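Local atomic coordinates of MRG701 (Oryza sativa, PDB entry 5IN1), a protein that probably reads methylated histone tails through its chromodomain, as a plant member of the MRG family of chromatin proteins. Residues H35-G40 / S44-V49; R53-K56 / E60-R63. All coordinates share one frame; numbering follows the deposited sequence.

Both contacts belong to one MRG chromodomain and follow each other along the chain, on opposite sides of its centre, about 16 Å apart between centres. Contact 1 is the larger and partly buried: it closes the hairpin of strands 31-38 and 47-50 with backbone bonds, a His-carboxylate pair, a Tyr-Glu bond and an aromatic edge-to-face pair. Contact 2 lies at the surface, where a single asparagine ties helix 59-70 to strand 54-56, at the edge of the chain's sheet opposite 47-50. The two meet through R53, whose NH2 forms a salt bridge with E47 OE1 (2.9 Å), and through V49 packing against L54.

Contact 1 of 2, residues H35-G40 / S44-V49; sequences HVHYLG and SWDEWV
V36 and E47 form the hydrogen-bonded antiparallel pair of a beta hairpin, in which strand 31-38 of the chromodomain sheet meets edge strand 47-50. V36 N gives a nearly straight bond to E47 O (2.9 Å, 166°), and E47 N returns a longer one to V36 O. At the non-hydrogen-bonded pair beside it, H35 and W48 project from the same face of the sheet. The H35 ring turns its edge, CD2 leading, to the face of the W48 five-membered ring, an edge-to-face pair with planes at 81°, while H35 CB lies over the six-membered ring in a CH-pi contact. With CG of H35 opposite the backbone N (chi1 -156°), the imidazole swings so that CD2 comes over the five-membered ring. H35 ND1 bonds to Q23 on strand 16-28, and R33 makes a cation-pi contact with W48.

Polar side chains fasten the end of strand 31-38 to D46 and E47, at the entry to the next strand. H37 ND1 donates to D46 OD1 (2.7 Å), which lies in the imidazole plane and is approached on its syn side. A water that accepts from Y38 N donates to the same oxygen, so two bonds grip OD1; D46 OD2 meets K43 and Q23. The phenol of Y38 lies edge-on to the backbone O of W45, and its ring also meets those of H13 and W41. Such an aromatic cluster is consistent with the methyl-lysine cages of chromodomains. E47 reaches the phenol with its chain extended beyond CG; R53 pairs with the same carboxylate. Y38 OH donates to E47 OE1 (2.5 Å), using that oxygen's anti lone pair.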
ATOM      1  N   HIS A  35       3.747  -9.886  -7.189  1.00  7.23           N
ATOM      2  CA  HIS A  35       4.474 -10.731  -8.123  1.00  7.29           C
ATOM      3  C   HIS A  35       4.611 -12.059  -7.419  1.00  7.66           C
ATOM      4  O   HIS A  35       5.224 -12.134  -6.357  1.00  8.52           O
ATOM      5  CB  HIS A  35       5.847 -10.146  -8.501  1.00  9.29           C
ATOM      6  CG  HIS A  35       6.370 -10.637  -9.814  1.00  9.99           C
ATOM      7  ND1 HIS A  35       7.181 -11.750  -9.932  1.00 10.26           N
ATOM      8  CD2 HIS A  35       6.199 -10.166 -11.078  1.00  8.86           C
ATOM      9  CE1 HIS A  35       7.488 -11.937 -11.204  1.00 12.64           C
ATOM     10  NE2 HIS A  35       6.909 -10.992 -11.919  1.00 11.00           N
ATOM     11  N   VAL A  36       4.003 -13.094  -7.990  1.00  6.07           N
ATOM     12  CA  VAL A  36       3.934 -14.384  -7.319  1.00  7.31           C
ATOM     13  C   VAL A  36       4.652 -15.470  -8.095  1.00  7.27           C
ATOM     14  O   VAL A  36       4.757 -15.417  -9.319  1.00  6.63           O
ATOM     15  CB  VAL A  36       2.464 -14.814  -7.075  1.00  7.11           C
ATOM     16  CG1 VAL A  36       1.748 -13.783  -6.178  1.00  8.49           C
ATOM     17  CG2 VAL A  36       1.701 -15.051  -8.398  1.00  7.75           C
ATOM     18  N   HIS A  37       5.156 -16.450  -7.343  1.00  5.70           N
ATOM     19  CA  HIS A  37       5.705 -17.676  -7.895  1.00  6.48           C
ATOM     20  C   HIS A  37       4.789 -18.833  -7.480  1.00  6.00           C
ATOM     21  O   HIS A  37       4.467 -18.949  -6.304  1.00  5.70           O
ATOM     22  CB  HIS A  37       7.138 -17.914  -7.392  1.00  8.61           C
ATOM     23  CG  HIS A  37       7.664 -19.274  -7.739  1.00  7.22           C
ATOM     24  ND1 HIS A  37       7.959 -19.634  -9.031  1.00  8.62           N
ATOM     25  CD2 HIS A  37       7.896 -20.371  -6.978  1.00  8.58           C
ATOM     26  CE1 HIS A  37       8.360 -20.894  -9.059  1.00  9.50           C
ATOM     27  NE2 HIS A  37       8.338 -21.364  -7.822  1.00  8.66           N
ATOM     28  N   TYR A  38       4.366 -19.655  -8.440  1.00  5.28           N
ATOM     29  CA  TYR A  38       3.508 -20.794  -8.156  1.00  5.64           C
ATOM     30  C   TYR A  38       4.386 -21.947  -7.710  1.00  5.43           C
ATOM     31  O   TYR A  38       5.311 -22.322  -8.434  1.00  6.67           O
ATOM     32  CB  TYR A  38       2.668 -21.164  -9.385  1.00  6.00           C
ATOM     33  CG  TYR A  38       1.755 -20.031  -9.828  1.00  7.61           C
ATOM     34  CD1 TYR A  38       0.439 -19.959  -9.378  1.00  7.70           C
ATOM     35  CD2 TYR A  38       2.219 -19.021 -10.673  1.00  6.83           C
ATOM     36  CE1 TYR A  38      -0.397 -18.911  -9.772  1.00  9.23           C
ATOM     37  CE2 TYR A  38       1.387 -17.982 -11.082  1.00  9.43           C
ATOM     38  CZ  TYR A  38       0.096 -17.926 -10.608  1.00 10.23           C
ATOM     39  OH  TYR A  38      -0.718 -16.881 -11.014  1.00 12.80           O
ATOM     40  N   LEU A  39       4.129 -22.485  -6.518  1.00  4.92           N
ATOM     41  CA  LEU A  39       5.081 -23.445  -5.944  1.00  6.42           C
ATOM     42  C   LEU A  39       5.128 -24.719  -6.783  1.00  7.12           C
ATOM     43  O   LEU A  39       4.089 -25.325  -7.080  1.00  6.10           O
ATOM     44  CB  LEU A  39       4.732 -23.795  -4.499  1.00  6.12           C
ATOM     45  CG  LEU A  39       4.653 -22.615  -3.537  1.00  6.17           C
ATOM     46  CD1 LEU A  39       4.589 -23.106  -2.104  1.00  8.47           C
ATOM     47  CD2 LEU A  39       5.829 -21.657  -3.741  1.00 10.33           C
ATOM     48  N   GLY A  40       6.345 -25.130  -7.145  1.00  7.15           N
ATOM     49  CA  GLY A  40       6.553 -26.309  -7.965  1.00  6.49           C
ATOM     50  C   GLY A  40       6.450 -26.065  -9.463  1.00  7.80           C
ATOM     51  O   GLY A  40       6.686 -26.988 -10.248  1.00  9.75           O
ATOM     52  N   SER A  44       8.967 -19.321 -15.382  1.00 11.44           N
ATOM     53  CA  SER A  44       8.272 -18.718 -16.524  1.00 14.34           C
ATOM     54  C   SER A  44       6.869 -18.234 -16.177  1.00 10.73           C
ATOM     55  O   SER A  44       6.382 -17.272 -16.774  1.00 10.12           O
ATOM     56  CB  SER A  44       8.176 -19.705 -17.691  1.00 16.43           C
ATOM     57  OG  SER A  44       9.444 -19.916 -18.289  1.00 16.18           O
ATOM     58  N   TRP A  45       6.214 -18.892 -15.221  1.00  9.31           N
ATOM     59  CA  TRP A  45       4.856 -18.505 -14.872  1.00  8.52           C
ATOM     60  C   TRP A  45       4.781 -17.405 -13.802  1.00  8.83           C
ATOM     61  O   TRP A  45       3.688 -16.925 -13.521  1.00  8.98           O
ATOM     62  CB  TRP A  45       4.046 -19.727 -14.410  1.00 10.00           C
ATOM     63  CG  TRP A  45       3.622 -20.660 -15.521  1.00 13.06           C
ATOM     64  CD1 TRP A  45       4.108 -21.912 -15.764  1.00 21.16           C
ATOM     65  CD2 TRP A  45       2.618 -20.416 -16.516  1.00 18.19           C
ATOM     66  NE1 TRP A  45       3.468 -22.464 -16.848  1.00 20.97           N
ATOM     67  CE2 TRP A  45       2.560 -21.564 -17.336  1.00 17.11           C
ATOM     68  CE3 TRP A  45       1.779 -19.341 -16.805  1.00 17.35           C
ATOM     69  CZ2 TRP A  45       1.680 -21.671 -18.416  1.00 20.90           C
ATOM     70  CZ3 TRP A  45       0.907 -19.452 -17.886  1.00 21.58           C
ATOM     71  CH2 TRP A  45       0.869 -20.605 -18.669  1.00 21.21           C
ATOM     72  N   ASP A  46       5.914 -16.995 -13.229  1.00  8.11           N
ATOM     73  CA  ASP A  46       5.913 -15.899 -12.254  1.00  8.35           C
ATOM     74  C   ASP A  46       5.285 -14.658 -12.882  1.00  9.12           C
ATOM     75  O   ASP A  46       5.596 -14.327 -14.033  1.00 11.71           O
ATOM     76  CB  ASP A  46       7.323 -15.559 -11.791  1.00  8.59           C
ATOM     77  CG  ASP A  46       7.983 -16.675 -11.008  1.00  9.17           C
ATOM     78  OD1 ASP A  46       7.406 -17.773 -10.844  1.00  9.78           O
ATOM     79  OD2 ASP A  46       9.122 -16.446 -10.569  1.00 12.19           O
ATOM     80  N   GLU A  47       4.404 -13.988 -12.152  1.00  7.13           N
ATOM     81  CA  GLU A  47       3.640 -12.904 -12.768  1.00  8.47           C
ATOM     82  C   GLU A  47       3.052 -11.967 -11.733  1.00  7.97           C
ATOM     83  O   GLU A  47       2.906 -12.323 -10.562  1.00  7.97           O
ATOM     84  CB  GLU A  47       2.519 -13.465 -13.637  1.00 13.10           C
ATOM     85  CG  GLU A  47       1.472 -14.220 -12.829  1.00 10.36           C
ATOM     86  CD  GLU A  47       0.348 -14.772 -13.691  1.00 16.54           C
ATOM     87  OE1 GLU A  47      -0.371 -15.668 -13.207  1.00 12.14           O
ATOM     88  OE2 GLU A  47       0.202 -14.334 -14.852  1.00 19.50           O
ATOM     89  N   TRP A  48       2.716 -10.761 -12.179  1.00  8.39           N
ATOM     90  CA  TRP A  48       1.970  -9.817 -11.369  1.00  6.55           C
ATOM     91  C   TRP A  48       0.499 -10.163 -11.374  1.00  7.37           C
ATOM     92  O   TRP A  48      -0.093 -10.369 -12.438  1.00 10.13           O
ATOM     93  CB  TRP A  48       2.104  -8.385 -11.897  1.00  8.31           C
ATOM     94  CG  TRP A  48       3.434  -7.751 -11.738  1.00  8.34           C
ATOM     95  CD1 TRP A  48       4.340  -7.491 -12.728  1.00 13.25           C
ATOM     96  CD2 TRP A  48       4.012  -7.257 -10.527  1.00  8.02           C
ATOM     97  NE1 TRP A  48       5.446  -6.882 -12.204  1.00 12.30           N
ATOM     98  CE2 TRP A  48       5.272  -6.726 -10.853  1.00 11.60           C
ATOM     99  CE3 TRP A  48       3.582  -7.215  -9.193  1.00  8.06           C
ATOM    100  CZ2 TRP A  48       6.116  -6.161  -9.892  1.00 11.83           C
ATOM    101  CZ3 TRP A  48       4.419  -6.654  -8.238  1.00  9.85           C
ATOM    102  CH2 TRP A  48       5.674  -6.133  -8.595  1.00  8.35           C
ATOM    103  N   VAL A  49      -0.100 -10.218 -10.191  1.00  6.41           N
ATOM    104  CA  VAL A  49      -1.537 -10.385 -10.089  1.00  7.97           C
ATOM    105  C   VAL A  49      -2.144  -9.406  -9.100  1.00  7.85           C
ATOM    106  O   VAL A  49      -1.469  -8.905  -8.187  1.00  6.93           O
ATOM    107  CB  VAL A  49      -1.904 -11.824  -9.656  1.00  7.57           C
ATOM    108  CG1 VAL A  49      -1.344 -12.856 -10.645  1.00  9.40           C
ATOM    109  CG2 VAL A  49      -1.405 -12.091  -8.255  1.00  7.23           C
TER
HETATM  110  O   HOH W   1       5.541 -19.690 -11.210  1.00  8.41           O

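Contact 2 of 2, residues R53-K56 / E60-R63; sequences RLLK and ENIR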
ATOM      1  N   ARG A  53      -7.139 -12.436  -7.739  1.00  5.51           N
ATOM      2  CA  ARG A  53      -6.537 -13.719  -8.093  1.00  6.33           C
ATOM      3  C   ARG A  53      -6.070 -14.540  -6.898  1.00  5.63           C
ATOM      4  O   ARG A  53      -5.682 -15.699  -7.074  1.00  6.25           O
ATOM      5  CB  ARG A  53      -5.352 -13.492  -9.033  1.00  6.18           C
ATOM      6  CG  ARG A  53      -5.753 -13.030 -10.438  1.00 10.41           C
ATOM      7  CD  ARG A  53      -6.155 -14.239 -11.346  1.00 10.73           C
ATOM      8  NE  ARG A  53      -5.069 -15.195 -11.563  1.00 15.00           N
ATOM      9  CZ  ARG A  53      -4.082 -15.035 -12.447  1.00 12.25           C
ATOM     10  NH1 ARG A  53      -4.026 -13.960 -13.208  1.00 17.87           N
ATOM     11  NH2 ARG A  53      -3.142 -15.963 -12.567  1.00 17.85           N
ATOM     12  N   LEU A  54      -6.085 -13.940  -5.707  1.00  5.84           N
ATOM     13  CA  LEU A  54      -5.451 -14.512  -4.525  1.00  6.42           C
ATOM     14  C   LEU A  54      -6.429 -14.730  -3.374  1.00  6.53           C
ATOM     15  O   LEU A  54      -7.446 -14.023  -3.232  1.00  7.94           O
ATOM     16  CB  LEU A  54      -4.316 -13.614  -4.034  1.00  6.71           C
ATOM     17  CG  LEU A  54      -3.197 -13.313  -5.031  1.00  6.99           C
ATOM     18  CD1 LEU A  54      -2.139 -12.426  -4.376  1.00  9.03           C
ATOM     19  CD2 LEU A  54      -2.586 -14.600  -5.581  1.00  6.46           C
ATOM     20  N   LEU A  55      -6.077 -15.674  -2.516  1.00  6.55           N
ATOM     21  CA  LEU A  55      -6.781 -15.925  -1.266  1.00  6.08           C
ATOM     22  C   LEU A  55      -5.757 -16.143  -0.162  1.00  6.57           C
ATOM     23  O   LEU A  55      -4.742 -16.815  -0.366  1.00  6.75           O
ATOM     24  CB  LEU A  55      -7.702 -17.148  -1.389  1.00  6.60           C
ATOM     25  CG  LEU A  55      -8.953 -17.005  -2.265  1.00  7.25           C
ATOM     26  CD1 LEU A  55      -9.605 -18.358  -2.442  1.00  8.92           C
ATOM     27  CD2 LEU A  55      -9.932 -16.023  -1.616  1.00 10.84           C
ATOM     28  N   LYS A  56      -6.028 -15.605   1.020  1.00  7.52           N
ATOM     29  CA  LYS A  56      -5.182 -15.851   2.184  1.00  7.03           C
ATOM     30  C   LYS A  56      -5.121 -17.355   2.462  1.00  5.83           C
ATOM     31  O   LYS A  56      -6.102 -18.060   2.250  1.00  6.01           O
ATOM     32  CB  LYS A  56      -5.724 -15.100   3.400  1.00  9.39           C
ATOM     33  CG  LYS A  56      -4.774 -15.063   4.571  1.00 13.91           C
ATOM     34  CD  LYS A  56      -5.251 -14.132   5.661  1.00 21.23           C
ATOM     35  CE  LYS A  56      -4.288 -14.149   6.839  1.00 22.65           C
ATOM     36  NZ  LYS A  56      -4.671 -13.117   7.843  1.00 30.04           N
ATOM     37  N   GLU A  60     -10.326 -21.940   5.812  1.00  8.66           N
ATOM     38  CA  GLU A  60     -11.523 -21.837   4.981  1.00 10.68           C
ATOM     39  C   GLU A  60     -11.172 -21.796   3.491  1.00  8.23           C
ATOM     40  O   GLU A  60     -11.835 -22.433   2.683  1.00  9.66           O
ATOM     41  CB  GLU A  60     -12.339 -20.609   5.359  1.00 13.51           C
ATOM     42  CG  GLU A  60     -13.659 -20.498   4.599  1.00 16.55           C
ATOM     43  CD  GLU A  60     -14.780 -19.968   5.476  1.00 13.60           C
ATOM     44  OE1 GLU A  60     -14.616 -19.980   6.710  1.00 22.31           O
ATOM     45  OE2 GLU A  60     -15.827 -19.584   4.940  1.00 17.91           O
ATOM     46  N   ASN A  61     -10.122 -21.066   3.136  1.00  7.95           N
ATOM     47  CA  ASN A  61      -9.757 -20.968   1.732  1.00  8.21           C
ATOM     48  C   ASN A  61      -9.089 -22.245   1.242  1.00  6.94           C
ATOM     49  O   ASN A  61      -9.227 -22.603   0.076  1.00  6.93           O
ATOM     50  CB  ASN A  61      -8.856 -19.758   1.503  1.00  6.40           C
ATOM     51  CG  ASN A  61      -9.596 -18.454   1.672  1.00  7.21           C
ATOM     52  OD1 ASN A  61     -10.810 -18.387   1.437  1.00  9.14           O
ATOM     53  ND2 ASN A  61      -8.879 -17.413   2.075  1.00  6.92           N
ATOM     54  N   ILE A  62      -8.395 -22.947   2.130  1.00  7.01           N
ATOM     55  CA  ILE A  62      -7.836 -24.235   1.773  1.00  7.82           C
ATOM     56  C   ILE A  62      -8.977 -25.227   1.534  1.00  9.52           C
ATOM     57  O   ILE A  62      -8.911 -26.066   0.623  1.00  9.08           O
ATOM     58  CB  ILE A  62      -6.859 -24.746   2.856  1.00  7.33           C
ATOM     59  CG1 ILE A  62      -5.619 -23.852   2.881  1.00 10.14           C
ATOM     60  CG2 ILE A  62      -6.490 -26.177   2.579  1.00 12.37           C
ATOM     61  CD1 ILE A  62      -4.691 -24.106   4.044  1.00 13.93           C
ATOM     62  N   ARG A  63     -10.041 -25.113   2.326  1.00  8.94           N
ATOM     63  CA  ARG A  63     -11.228 -25.941   2.101  1.00 11.46           C
ATOM     64  C   ARG A  63     -11.860 -25.632   0.730  1.00  8.86           C
ATOM     65  O   ARG A  63     -12.380 -26.534   0.075  1.00  9.93           O
ATOM     66  CB  ARG A  63     -12.268 -25.728   3.212  1.00 14.86           C
ATOM     67  CG  ARG A  63     -11.896 -26.268   4.581  1.00 19.86           C
ATOM     68  CD  ARG A  63     -11.702 -27.760   4.577  1.00 19.29           C
ATOM     69  NE  ARG A  63     -11.350 -28.213   5.922  1.00 24.86           N
ATOM     70  CZ  ARG A  63     -12.093 -29.029   6.666  1.00 26.15           C
ATOM     71  NH1 ARG A  63     -13.227 -29.533   6.192  1.00 24.99           N
ATOM     72  NH2 ARG A  63     -11.683 -29.360   7.884  1.00 29.27           N
TER
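N61, in the first turn of helix 59-70, points its amide at the backbone of K56 and the side chain of L55 in strand 54-56, and this one side chain carries the contact. Its ND2 donates to K56 O (2.9 Å) along a nearly straight N-H line of 165°; the acceptor lies close to the amide plane, whereas ND2 stands 17° out of the carbonyl plane. The bond fixes which way the amide is turned: ND2 faces the strand backbone, and OD1 is left beside the methyls of L55, 4.0 Å from L55 CD2. L55 CB packs against the same amide, 3.7 Å from N61 ND2, completing the tight part. With CG of N61 opposite its carbonyl carbon (chi1 -69°), the amide is carried off the helix toward the strand.

The outer side is loose. K56 brings CB to 4.1 Å from N61 ND2, but its exposed, extended chain runs away from the helix. N61 N bonds to T58 OG1 at the helix start, and the N61 side chain also touches L10. The helix thus sits beside edge strand 54-56 and its neighbour 8-13, to which L55 pairs through L10.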